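Local atomic coordinates of clavulanic acid biosynthesis oligopeptide binding protein 2 (Streptomyces clavuligerus, PDB entry 2WOL), a protein that probably binds peptides or related small solutes as an oligopeptide-binding protein of the clavulanic acid biosynthetic pathway. Residues 35-40 with 269-274; 224-229 with 249-254; 263-268 with 532-537; 56-61 with 550-555. All blocks are in the same frame, centred on the assembly; numbering follows the deposited sequence.

Interaction 1. Residues 35-40 with 269-274; sequences LRLVSS and FDINLE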
# COMPACT_ATOMS: atom_id res chain seq x y z
N LEU A 35 -14.03 -19.35 9.08
CA LEU A 35 -14.18 -18.02 8.50
C LEU A 35 -14.17 -18.16 6.98
O LEU A 35 -13.17 -18.60 6.40
CB LEU A 35 -13.07 -17.07 8.97
CG LEU A 35 -13.12 -15.61 8.49
CD1 LEU A 35 -14.35 -14.86 9.03
CD2 LEU A 35 -11.84 -14.89 8.87
N ARG A 36 -15.28 -17.80 6.36
CA ARG A 36 -15.45 -17.95 4.92
C ARG A 36 -15.14 -16.64 4.22
O ARG A 36 -15.90 -15.67 4.30
CB ARG A 36 -16.87 -18.43 4.60
CG ARG A 36 -17.17 -19.83 5.10
CD ARG A 36 -18.66 -20.17 4.99
NE ARG A 36 -19.17 -19.99 3.63
CZ ARG A 36 -19.10 -20.90 2.66
NH1 ARG A 36 -18.55 -22.09 2.87
NH2 ARG A 36 -19.60 -20.62 1.46
N LEU A 37 -13.99 -16.62 3.54
CA LEU A 37 -13.52 -15.43 2.83
C LEU A 37 -13.72 -15.60 1.34
O LEU A 37 -13.83 -16.72 0.84
CB LEU A 37 -12.04 -15.17 3.14
CG LEU A 37 -11.66 -14.95 4.61
CD1 LEU A 37 -10.17 -14.75 4.75
CD2 LEU A 37 -12.42 -13.77 5.21
N VAL A 38 -13.75 -14.48 0.62
CA VAL A 38 -13.89 -14.53 -0.83
C VAL A 38 -13.00 -13.47 -1.49
O VAL A 38 -12.71 -12.43 -0.91
CB VAL A 38 -15.39 -14.41 -1.24
CG1 VAL A 38 -15.98 -13.05 -0.87
CG2 VAL A 38 -15.58 -14.73 -2.73
N SER A 39 -12.55 -13.78 -2.71
CA SER A 39 -11.73 -12.87 -3.50
C SER A 39 -12.07 -13.10 -4.97
O SER A 39 -12.44 -14.21 -5.36
CB SER A 39 -10.24 -13.15 -3.26
OG SER A 39 -9.42 -12.36 -4.11
N SER A 40 -11.93 -12.05 -5.77
CA SER A 40 -12.12 -12.17 -7.21
C SER A 40 -10.85 -12.64 -7.90
O SER A 40 -10.89 -13.04 -9.06
CB SER A 40 -12.60 -10.84 -7.81
OG SER A 40 -11.54 -9.91 -7.94
N PHE A 269 -20.73 -15.85 1.91
CA PHE A 269 -19.37 -15.59 2.37
C PHE A 269 -19.44 -14.57 3.49
O PHE A 269 -20.36 -13.76 3.53
CB PHE A 269 -18.49 -15.09 1.23
CG PHE A 269 -18.48 -16.02 0.05
CD1 PHE A 269 -19.22 -15.72 -1.09
CD2 PHE A 269 -17.76 -17.21 0.10
CE1 PHE A 269 -19.22 -16.59 -2.17
CE2 PHE A 269 -17.76 -18.08 -0.98
CZ PHE A 269 -18.49 -17.77 -2.12
N ASP A 270 -18.47 -14.63 4.40
CA ASP A 270 -18.48 -13.75 5.56
C ASP A 270 -17.94 -12.37 5.24
O ASP A 270 -18.55 -11.36 5.59
CB ASP A 270 -17.69 -14.39 6.70
CG ASP A 270 -18.27 -15.72 7.15
OD1 ASP A 270 -19.51 -15.88 7.09
OD2 ASP A 270 -17.49 -16.59 7.57
N ILE A 271 -16.79 -12.35 4.57
CA ILE A 271 -16.01 -11.14 4.31
C ILE A 271 -15.29 -11.26 2.97
O ILE A 271 -14.81 -12.34 2.62
CB ILE A 271 -14.96 -10.89 5.44
CG1 ILE A 271 -15.64 -10.66 6.80
CG2 ILE A 271 -14.00 -9.73 5.09
CD1 ILE A 271 -16.39 -9.34 6.95
N ASN A 272 -15.21 -10.15 2.24
CA ASN A 272 -14.38 -10.05 1.05
C ASN A 272 -12.93 -9.78 1.47
O ASN A 272 -12.60 -8.68 1.91
CB ASN A 272 -14.91 -8.94 0.14
CG ASN A 272 -14.03 -8.69 -1.07
OD1 ASN A 272 -12.94 -9.23 -1.19
ND2 ASN A 272 -14.51 -7.85 -1.98
N LEU A 273 -12.07 -10.79 1.31
CA LEU A 273 -10.65 -10.67 1.68
C LEU A 273 -9.90 -9.71 0.76
O LEU A 273 -9.07 -8.92 1.23
CB LEU A 273 -9.97 -12.04 1.66
CG LEU A 273 -8.44 -12.06 1.73
CD1 LEU A 273 -7.93 -11.49 3.05
CD2 LEU A 273 -7.90 -13.47 1.51
N GLU A 274 -10.17 -9.80 -0.53
CA GLU A 274 -9.48 -8.97 -1.52
C GLU A 274 -9.65 -7.49 -1.20
O GLU A 274 -8.73 -6.69 -1.36
CB GLU A 274 -9.98 -9.29 -2.92
CG GLU A 274 -9.13 -8.69 -4.02
CD GLU A 274 -9.74 -8.86 -5.39
OE1 GLU A 274 -10.95 -9.18 -5.48
OE2 GLU A 274 -9.00 -8.67 -6.36

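Interaction 2. Residues 224-229 with 249-254; sequences TLLHLE and VELTIG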
# COMPACT_ATOMS: atom_id res chain seq x y z
N THR A 224 -9.06 -21.20 -7.48
CA THR A 224 -10.21 -21.93 -6.95
C THR A 224 -10.42 -21.75 -5.45
O THR A 224 -11.48 -21.28 -5.01
CB THR A 224 -10.11 -23.44 -7.31
OG1 THR A 224 -10.01 -23.57 -8.74
CG2 THR A 224 -11.32 -24.21 -6.81
N LEU A 225 -9.42 -22.12 -4.65
CA LEU A 225 -9.55 -22.03 -3.20
C LEU A 225 -8.21 -21.97 -2.48
O LEU A 225 -7.17 -22.37 -3.01
CB LEU A 225 -10.41 -23.18 -2.65
CG LEU A 225 -9.96 -24.63 -2.85
CD1 LEU A 225 -8.93 -25.06 -1.81
CD2 LEU A 225 -11.17 -25.56 -2.80
N LEU A 226 -8.26 -21.48 -1.24
CA LEU A 226 -7.13 -21.53 -0.33
C LEU A 226 -7.70 -21.80 1.06
O LEU A 226 -8.51 -21.01 1.57
CB LEU A 226 -6.35 -20.21 -0.34
CG LEU A 226 -5.21 -20.05 0.66
CD1 LEU A 226 -4.07 -21.04 0.38
CD2 LEU A 226 -4.70 -18.62 0.65
N HIS A 227 -7.30 -22.92 1.64
CA HIS A 227 -7.76 -23.31 2.97
C HIS A 227 -6.61 -23.24 3.95
O HIS A 227 -5.51 -23.74 3.67
CB HIS A 227 -8.37 -24.71 2.94
CG HIS A 227 -9.70 -24.78 2.25
ND1 HIS A 227 -10.50 -25.90 2.29
CD2 HIS A 227 -10.38 -23.86 1.52
CE1 HIS A 227 -11.60 -25.68 1.60
NE2 HIS A 227 -11.56 -24.45 1.13
N LEU A 228 -6.87 -22.61 5.10
CA LEU A 228 -5.91 -22.49 6.18
C LEU A 228 -6.40 -23.24 7.40
O LEU A 228 -7.58 -23.16 7.76
CB LEU A 228 -5.68 -21.02 6.55
CG LEU A 228 -5.33 -20.00 5.45
CD1 LEU A 228 -4.98 -18.68 6.12
CD2 LEU A 228 -4.20 -20.47 4.54
N GLU A 229 -5.49 -23.98 8.02
CA GLU A 229 -5.78 -24.70 9.27
C GLU A 229 -4.87 -24.16 10.37
O GLU A 229 -3.90 -23.46 10.09
CB GLU A 229 -5.55 -26.21 9.08
CG GLU A 229 -4.13 -26.57 8.66
CD GLU A 229 -3.91 -28.05 8.46
OE1 GLU A 229 -4.90 -28.81 8.33
OE2 GLU A 229 -2.73 -28.47 8.42
N VAL A 249 -9.88 -21.25 8.10
CA VAL A 249 -10.15 -20.13 7.21
C VAL A 249 -10.23 -20.68 5.79
O VAL A 249 -9.31 -21.35 5.33
CB VAL A 249 -9.06 -19.03 7.32
CG1 VAL A 249 -9.35 -17.87 6.37
CG2 VAL A 249 -8.95 -18.53 8.76
N GLU A 250 -11.35 -20.43 5.12
CA GLU A 250 -11.55 -20.91 3.76
C GLU A 250 -11.78 -19.74 2.82
O GLU A 250 -12.77 -19.02 2.94
CB GLU A 250 -12.72 -21.89 3.70
CG GLU A 250 -12.44 -23.21 4.41
CD GLU A 250 -13.62 -24.15 4.39
OE1 GLU A 250 -14.69 -23.78 3.86
OE2 GLU A 250 -13.48 -25.28 4.92
N LEU A 251 -10.85 -19.57 1.88
CA LEU A 251 -10.95 -18.55 0.85
C LEU A 251 -11.45 -19.16 -0.46
O LEU A 251 -10.84 -20.09 -0.99
CB LEU A 251 -9.59 -17.87 0.62
CG LEU A 251 -9.50 -16.88 -0.55
CD1 LEU A 251 -10.39 -15.67 -0.32
CD2 LEU A 251 -8.06 -16.45 -0.79
N THR A 252 -12.57 -18.62 -0.96
CA THR A 252 -13.08 -18.96 -2.29
C THR A 252 -12.56 -17.91 -3.27
O THR A 252 -12.68 -16.71 -3.02
CB THR A 252 -14.63 -19.00 -2.29
OG1 THR A 252 -15.06 -20.08 -1.46
CG2 THR A 252 -15.19 -19.19 -3.69
N ILE A 253 -11.98 -18.39 -4.37
CA ILE A 253 -11.23 -17.56 -5.31
C ILE A 253 -11.87 -17.56 -6.71
O ILE A 253 -12.37 -18.59 -7.17
CB ILE A 253 -9.78 -18.09 -5.45
CG1 ILE A 253 -9.07 -18.05 -4.10
CG2 ILE A 253 -9.00 -17.30 -6.51
CD1 ILE A 253 -7.74 -18.79 -4.06
N GLY A 254 -11.83 -16.41 -7.37
CA GLY A 254 -12.10 -16.34 -8.81
C GLY A 254 -13.46 -15.86 -9.26
O GLY A 254 -13.77 -15.92 -10.45

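Interaction 3. Residues 263-268 with 532-537; sequences RLIAGE and LHFRNP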
# COMPACT_ATOMS: atom_id res chain seq x y z
N ARG A 263 -23.20 -12.51 -3.42
CA ARG A 263 -23.11 -13.68 -2.56
C ARG A 263 -22.63 -13.31 -1.15
O ARG A 263 -23.05 -13.93 -0.17
CB ARG A 263 -22.24 -14.75 -3.22
CG ARG A 263 -22.90 -15.32 -4.47
CD ARG A 263 -21.95 -16.08 -5.37
NE ARG A 263 -21.62 -17.41 -4.86
CZ ARG A 263 -20.89 -18.30 -5.53
NH1 ARG A 263 -20.43 -18.03 -6.75
NH2 ARG A 263 -20.63 -19.47 -4.98
N LEU A 264 -21.79 -12.29 -1.06
CA LEU A 264 -21.37 -11.74 0.22
C LEU A 264 -22.56 -11.16 0.98
O LEU A 264 -22.79 -11.49 2.16
CB LEU A 264 -20.30 -10.66 0.01
CG LEU A 264 -19.83 -9.85 1.23
CD1 LEU A 264 -19.04 -10.72 2.18
CD2 LEU A 264 -18.99 -8.68 0.76
N ILE A 265 -23.32 -10.29 0.31
CA ILE A 265 -24.49 -9.65 0.94
C ILE A 265 -25.56 -10.68 1.32
O ILE A 265 -26.23 -10.54 2.35
CB ILE A 265 -25.03 -8.49 0.06
CG1 ILE A 265 -24.00 -7.35 -0.01
CG2 ILE A 265 -26.38 -7.97 0.57
CD1 ILE A 265 -24.29 -6.27 -1.04
N ALA A 266 -25.67 -11.75 0.52
CA ALA A 266 -26.58 -12.87 0.81
C ALA A 266 -26.13 -13.74 1.99
O ALA A 266 -26.90 -14.56 2.49
CB ALA A 266 -26.77 -13.73 -0.44
N GLY A 267 -24.88 -13.58 2.41
CA GLY A 267 -24.35 -14.32 3.56
C GLY A 267 -23.65 -15.63 3.24
O GLY A 267 -23.29 -16.38 4.15
N GLU A 268 -23.44 -15.91 1.95
CA GLU A 268 -22.74 -17.13 1.53
C GLU A 268 -21.25 -17.07 1.84
O GLU A 268 -20.58 -18.10 2.00
CB GLU A 268 -22.98 -17.40 0.04
CG GLU A 268 -24.43 -17.74 -0.30
CD GLU A 268 -24.75 -17.59 -1.78
OE1 GLU A 268 -23.91 -17.96 -2.63
OE2 GLU A 268 -25.85 -17.10 -2.10
N LEU A 532 -16.06 1.13 -0.02
CA LEU A 532 -17.17 0.62 0.78
C LEU A 532 -16.96 -0.85 1.09
O LEU A 532 -16.99 -1.68 0.18
CB LEU A 532 -18.50 0.82 0.03
CG LEU A 532 -19.03 2.25 -0.07
CD1 LEU A 532 -20.13 2.33 -1.09
CD2 LEU A 532 -19.53 2.76 1.27
N HIS A 533 -16.73 -1.17 2.36
CA HIS A 533 -16.62 -2.56 2.79
C HIS A 533 -17.92 -3.01 3.43
O HIS A 533 -18.53 -2.26 4.19
CB HIS A 533 -15.51 -2.74 3.82
CG HIS A 533 -14.14 -2.39 3.33
ND1 HIS A 533 -13.61 -2.86 2.15
CD2 HIS A 533 -13.17 -1.64 3.91
CE1 HIS A 533 -12.38 -2.40 2.01
NE2 HIS A 533 -12.09 -1.66 3.06
N PHE A 534 -18.33 -4.25 3.14
CA PHE A 534 -19.53 -4.85 3.73
C PHE A 534 -19.12 -5.93 4.72
O PHE A 534 -18.30 -6.80 4.41
CB PHE A 534 -20.43 -5.44 2.63
CG PHE A 534 -21.77 -5.90 3.12
CD1 PHE A 534 -22.85 -5.02 3.15
CD2 PHE A 534 -21.97 -7.22 3.54
CE1 PHE A 534 -24.10 -5.44 3.60
CE2 PHE A 534 -23.23 -7.64 4.00
CZ PHE A 534 -24.29 -6.74 4.02
N ARG A 535 -19.68 -5.88 5.93
CA ARG A 535 -19.38 -6.86 6.97
C ARG A 535 -20.66 -7.58 7.39
O ARG A 535 -21.63 -6.94 7.80
CB ARG A 535 -18.73 -6.20 8.19
CG ARG A 535 -19.38 -4.88 8.60
CD ARG A 535 -18.94 -4.37 9.97
NE ARG A 535 -19.11 -2.92 9.97
CZ ARG A 535 -20.26 -2.29 10.22
NH1 ARG A 535 -21.35 -2.98 10.56
NH2 ARG A 535 -20.31 -0.97 10.14
N ASN A 536 -20.65 -8.90 7.30
CA ASN A 536 -21.79 -9.66 7.80
C ASN A 536 -21.85 -9.61 9.33
O ASN A 536 -20.81 -9.60 9.98
CB ASN A 536 -21.79 -11.07 7.24
CG ASN A 536 -22.44 -11.14 5.87
OD1 ASN A 536 -23.60 -10.75 5.71
ND2 ASN A 536 -21.70 -11.61 4.87
N PRO A 537 -23.07 -9.54 9.90
CA PRO A 537 -23.21 -9.23 11.33
C PRO A 537 -22.71 -10.31 12.32
O PRO A 537 -22.50 -10.00 13.50
CB PRO A 537 -24.71 -8.97 11.49
CG PRO A 537 -25.36 -9.72 10.37
CD PRO A 537 -24.38 -9.66 9.23
O HOH W 1 -25.91 -11.79 4.78

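Interaction 4. Residues 56-61 with 550-555; sequences VWLLQR and LYDIQA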
# COMPACT_ATOMS: atom_id res chain seq x y z
N VAL A 56 -2.88 -9.73 0.36
CA VAL A 56 -2.06 -10.89 0.71
C VAL A 56 -1.14 -10.54 1.88
O VAL A 56 -0.90 -11.38 2.75
CB VAL A 56 -1.29 -11.46 -0.50
CG1 VAL A 56 -0.46 -12.68 -0.08
CG2 VAL A 56 -2.25 -11.86 -1.61
N TRP A 57 -0.65 -9.30 1.94
CA TRP A 57 0.06 -8.84 3.14
C TRP A 57 -0.85 -8.98 4.36
O TRP A 57 -0.42 -9.40 5.43
CB TRP A 57 0.53 -7.39 3.01
CG TRP A 57 1.48 -7.14 1.88
CD1 TRP A 57 2.24 -8.07 1.22
CD2 TRP A 57 1.79 -5.87 1.28
NE1 TRP A 57 3.00 -7.46 0.26
CE2 TRP A 57 2.75 -6.11 0.27
CE3 TRP A 57 1.35 -4.55 1.51
CZ2 TRP A 57 3.27 -5.08 -0.53
CZ3 TRP A 57 1.88 -3.52 0.71
CH2 TRP A 57 2.83 -3.80 -0.29
N LEU A 58 -2.12 -8.63 4.17
CA LEU A 58 -3.13 -8.75 5.21
C LEU A 58 -3.33 -10.21 5.62
O LEU A 58 -3.39 -10.53 6.81
CB LEU A 58 -4.43 -8.13 4.69
CG LEU A 58 -5.63 -7.98 5.62
CD1 LEU A 58 -5.36 -6.87 6.65
CD2 LEU A 58 -6.84 -7.66 4.77
N LEU A 59 -3.43 -11.09 4.62
CA LEU A 59 -3.56 -12.53 4.86
C LEU A 59 -2.32 -13.11 5.56
O LEU A 59 -2.43 -14.04 6.35
CB LEU A 59 -3.81 -13.26 3.54
CG LEU A 59 -4.03 -14.77 3.57
CD1 LEU A 59 -5.34 -15.12 4.26
CD2 LEU A 59 -4.00 -15.30 2.16
N GLN A 60 -1.15 -12.55 5.25
CA GLN A 60 0.09 -13.00 5.86
C GLN A 60 0.12 -12.81 7.38
O GLN A 60 0.90 -13.48 8.08
CB GLN A 60 1.30 -12.34 5.20
CG GLN A 60 1.73 -13.04 3.90
CD GLN A 60 2.32 -14.42 4.13
OE1 GLN A 60 2.66 -14.79 5.26
NE2 GLN A 60 2.46 -15.19 3.06
N ARG A 61 -0.72 -11.92 7.90
CA ARG A 61 -0.82 -11.75 9.35
C ARG A 61 -1.34 -13.02 10.04
O ARG A 61 -1.12 -13.22 11.23
CB ARG A 61 -1.67 -10.52 9.70
CG ARG A 61 -0.92 -9.21 9.49
CD ARG A 61 -1.83 -7.99 9.47
NE ARG A 61 -2.51 -7.71 10.74
CZ ARG A 61 -1.94 -7.15 11.81
NH1 ARG A 61 -0.64 -6.85 11.83
NH2 ARG A 61 -2.67 -6.91 12.89
N LEU A 550 -8.12 -1.80 4.99
CA LEU A 550 -8.87 -3.04 4.84
C LEU A 550 -9.13 -3.60 6.23
O LEU A 550 -8.38 -3.33 7.16
CB LEU A 550 -8.04 -4.07 4.06
CG LEU A 550 -7.60 -3.77 2.63
CD1 LEU A 550 -6.63 -4.82 2.13
CD2 LEU A 550 -8.78 -3.67 1.71
N TYR A 551 -10.19 -4.40 6.37
CA TYR A 551 -10.45 -5.09 7.64
C TYR A 551 -9.27 -5.95 8.05
O TYR A 551 -8.65 -6.61 7.21
CB TYR A 551 -11.67 -6.00 7.50
CG TYR A 551 -13.01 -5.32 7.32
CD1 TYR A 551 -13.98 -5.89 6.49
CD2 TYR A 551 -13.32 -4.14 7.99
CE1 TYR A 551 -15.23 -5.30 6.33
CE2 TYR A 551 -14.56 -3.53 7.83
CZ TYR A 551 -15.51 -4.12 7.00
OH TYR A 551 -16.76 -3.55 6.83
N ASP A 552 -8.97 -5.98 9.35
CA ASP A 552 -7.92 -6.86 9.84
C ASP A 552 -8.47 -8.28 10.00
O ASP A 552 -8.97 -8.66 11.05
CB ASP A 552 -7.34 -6.35 11.16
CG ASP A 552 -6.02 -7.03 11.51
OD1 ASP A 552 -5.40 -7.65 10.62
OD2 ASP A 552 -5.60 -6.92 12.69
N ILE A 553 -8.38 -9.04 8.91
CA ILE A 553 -8.89 -10.40 8.84
C ILE A 553 -8.47 -11.26 10.03
O ILE A 553 -9.28 -11.98 10.59
CB ILE A 553 -8.44 -11.09 7.53
CG1 ILE A 553 -8.86 -10.26 6.30
CG2 ILE A 553 -8.92 -12.54 7.46
CD1 ILE A 553 -10.36 -10.07 6.12
N GLN A 554 -7.20 -11.16 10.42
CA GLN A 554 -6.65 -12.02 11.47
C GLN A 554 -7.34 -11.85 12.82
O GLN A 554 -7.32 -12.76 13.65
CB GLN A 554 -5.13 -11.84 11.59
CG GLN A 554 -4.68 -10.52 12.19
CD GLN A 554 -4.68 -10.52 13.71
OE1 GLN A 554 -4.56 -11.58 14.33
NE2 GLN A 554 -4.79 -9.34 14.31
N ALA A 555 -7.95 -10.69 13.04
CA ALA A 555 -8.61 -10.39 14.31
C ALA A 555 -10.02 -10.98 14.41
O ALA A 555 -10.59 -11.06 15.50
CB ALA A 555 -8.67 -8.89 14.52
O HOH W 2 -5.24 -9.82 8.78

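Interaction 1. Residues 35-40 with 269-274
Glu274 OE1 is gripped by two donors of one residue, Ser40. The hydroxyl OG of Ser40 donates to OE1 of Glu274 at 2.6 Å, on the syn lone pair, whereas the backbone N of Ser40 reaches the same oxygen from above the carboxylate plane. Glu274 spans the distance with an extended chain, CG anti to the backbone N (chi1 -169°), and its OE2 forms a salt bridge with Arg276. At the other end a second carboxylate meets a backbone amide: Arg36 N donates to Asp270 OD2 at 2.8 Å and 169°, again from above the plane. Asp270 OD1 is taken by Trp538.

Between these carboxylates the backbones pair in parallel. Asp270 N donates to Arg36 O, which also receives a weak bond from Ile271 N; Val38 N donates to Ile271 O at 3.1 Å, and Leu273 N to Val38 O at 2.8 Å. Val38 CB stands over a face of the Phe269 ring, offset toward the rim and 4.0 Å from the centroid, a CH-pi contact. On the other side of the sheet, Leu37 and Ile271 lie side by side, CD2 of Leu37 3.8 Å from CB of Ile271, and Leu37 CB touches Leu273 CB. The Arg36 guanidinium is turned nearly parallel to the Phe269 ring (planes 10° apart), its NH2 4.0 Å from CE2 of Phe269 and bonded to Glu268 O. Strands 248-253 and 271-272, joined through helix 257-265, form a beta-alpha-beta crossover with strand 34-39 between them in the five-stranded mixed sheet.

Interaction 2. Residues 224-229 with 249-254
His227 and Glu250 face each other as a non-hydrogen-bonded pair in the antiparallel part of a five-stranded mixed sheet, in strands 225-229 and 249-253, whose N-to-C directions are 174° apart. The imidazole is sandwiched. Glu250 CG sits over the centre of one ring face, 3.6 Å from the centroid and 10° off the normal, a CH-pi contact; Leu225 CD1 lies against the opposite face, nearer the rim. Both His227 and Glu250 carry CG anti to the carbonyl carbon (chi1 -72° in His227), and the extended glutamate lays its carboxylate nearly parallel to the imidazole. Their polar ends share a neighbour: Arg248 bonds to His227 ND1 and forms a salt bridge with Glu250 OE2.

The other face is aliphatic. Leu226 CB meets Leu251 CB at 4.1 Å and Leu228 CB meets Val249 CB at 4.0 Å, and helix 54-63 lies over this surface. Backbone bonds fix the register: Leu226 and Leu251 exchange two, as do Leu228 and Val249. Thr224 and Leu225 form a classic beta bulge against strand 215-221. Beside it Ile253 N donates to Thr224 O at 3.0 Å. The side chain of Ile253 points toward the partner strand, where Ile253 CD1 lies 3.6 Å from Leu225 C.

Interaction 3. Residues 263-268 with 532-537
Asn536 supplies the direct hydrogen bond between the segments: its ND2 donates to Leu264 O at 2.9 Å and 173°, with the acceptor close to the amide plane. This carbonyl is doubly held, because Gly267 N also bonds to it at 3.0 Å, and the two donors arrive from opposite faces of the carbonyl plane. The asparagine amide is occupied at its other end too. Water 1 donates to Asn536 OD1 at 2.7 Å and to Ile265 O at 2.8 Å, so a solvent molecule bridges the side chain to a second carbonyl of the same helix end. ND2 bonds further to Asp270 O, just beyond the helix.

That helix end is a Schellman motif. Gly267 takes a positive phi of 92°, and two bonds run back into the last turn, Gly267 N to Leu264 O and Glu268 N to Arg263 O. Asn536 thus holds two C-terminal carbonyls of helix 257-265, one directly and one through water 1.

Apolar contacts lie next to the amide. Ile265 CG1 stands over the centre of the Phe534 ring, 3.8 Å from the centroid and directly on the ring normal, a CH-pi contact. Phe534, whose CB points toward the helix segment, carries CG anti to the backbone N (chi1 -172°). Leu264 slides past Phe534 in the opposite direction, and its CD2 comes to 4.0 Å from Phe534 CB. Its other branch, CD1, lies 3.9 Å from Asn536 ND2. On strand 523-534, Phe534 also touches Thr296, and Ile265 packs on Ala282 and Arg285 of helix 280-288.

Interaction 4. Residues 56-61 with 550-555
Leu58 reaches from helix 54-63 into the bend of the 550-555 segment. Its CG is anti to the backbone N (chi1 -173°), and beyond it both methyls come up against one peptide oxygen: CD2 is 3.2 Å and CD1 3.3 Å from Tyr551 O. CD2 also touches Ile553 CG1 at 3.6 Å, the side chains crossing at about a right angle, and Leu550 CB, at 3.9 Å. The carbonyl of Leu58 takes a different route across. Water 2 donates to Leu58 O and to Asp552 OD1, and accepts from Gln554 N, thereby tying the helix to both the carboxylate and the backbone that follows it.

One turn on, Arg61 grips Asp552 side-on. NE donates to OD1 of Asp552 at 2.9 Å and NH2 to OD2 of Asp552 at 2.9 Å, both on the syn side, although the guanidinium and carboxylate planes stand 42° apart. A bend at chi3 (66°) turns NE away from an extended course. Gln554 NE2 adds a bond to Asp552 OD2 at 3.0 Å, arriving on the face opposite to Arg61 NH2. The buried carboxylate thus has several donors, which would be expected to stabilise its negative charge. Asp552 is the centre of an inverse gamma turn, leading from strand 550-551 into the 3-10 segment 553-555.

Arg61 NH1 continues to Tyr70 O. Helix 54-63 lies between two elements: the 550-555 segment meets Leu58 and Arg61, while Leu59 points away from it and packs on Leu226 and Leu228 of strand 225-230.

Interactions 1 and 2 are successive strand pairings of one sheet, their centres 9 Å apart: Leu37 N approaches Glu250 O at 2.8 Å, probably a hydrogen bond. Interaction 3 adjoins interaction 1, also about 9 Å between centres, where Asp270 O lies 3.5 Å from Leu264 CD1. Interaction 4 lies about 11 Å from interaction 1, centre to centre, and Ile553 CG1 packs 3.6 Å from Leu273 CD1. Interactions 2 and 4 meet where helix 54-63 lies against the sheet, their centres about 14 Å apart. Interactions 2 and 3 do not touch. Together the contacts bring early, middle and C-terminal parts of the chain into one region.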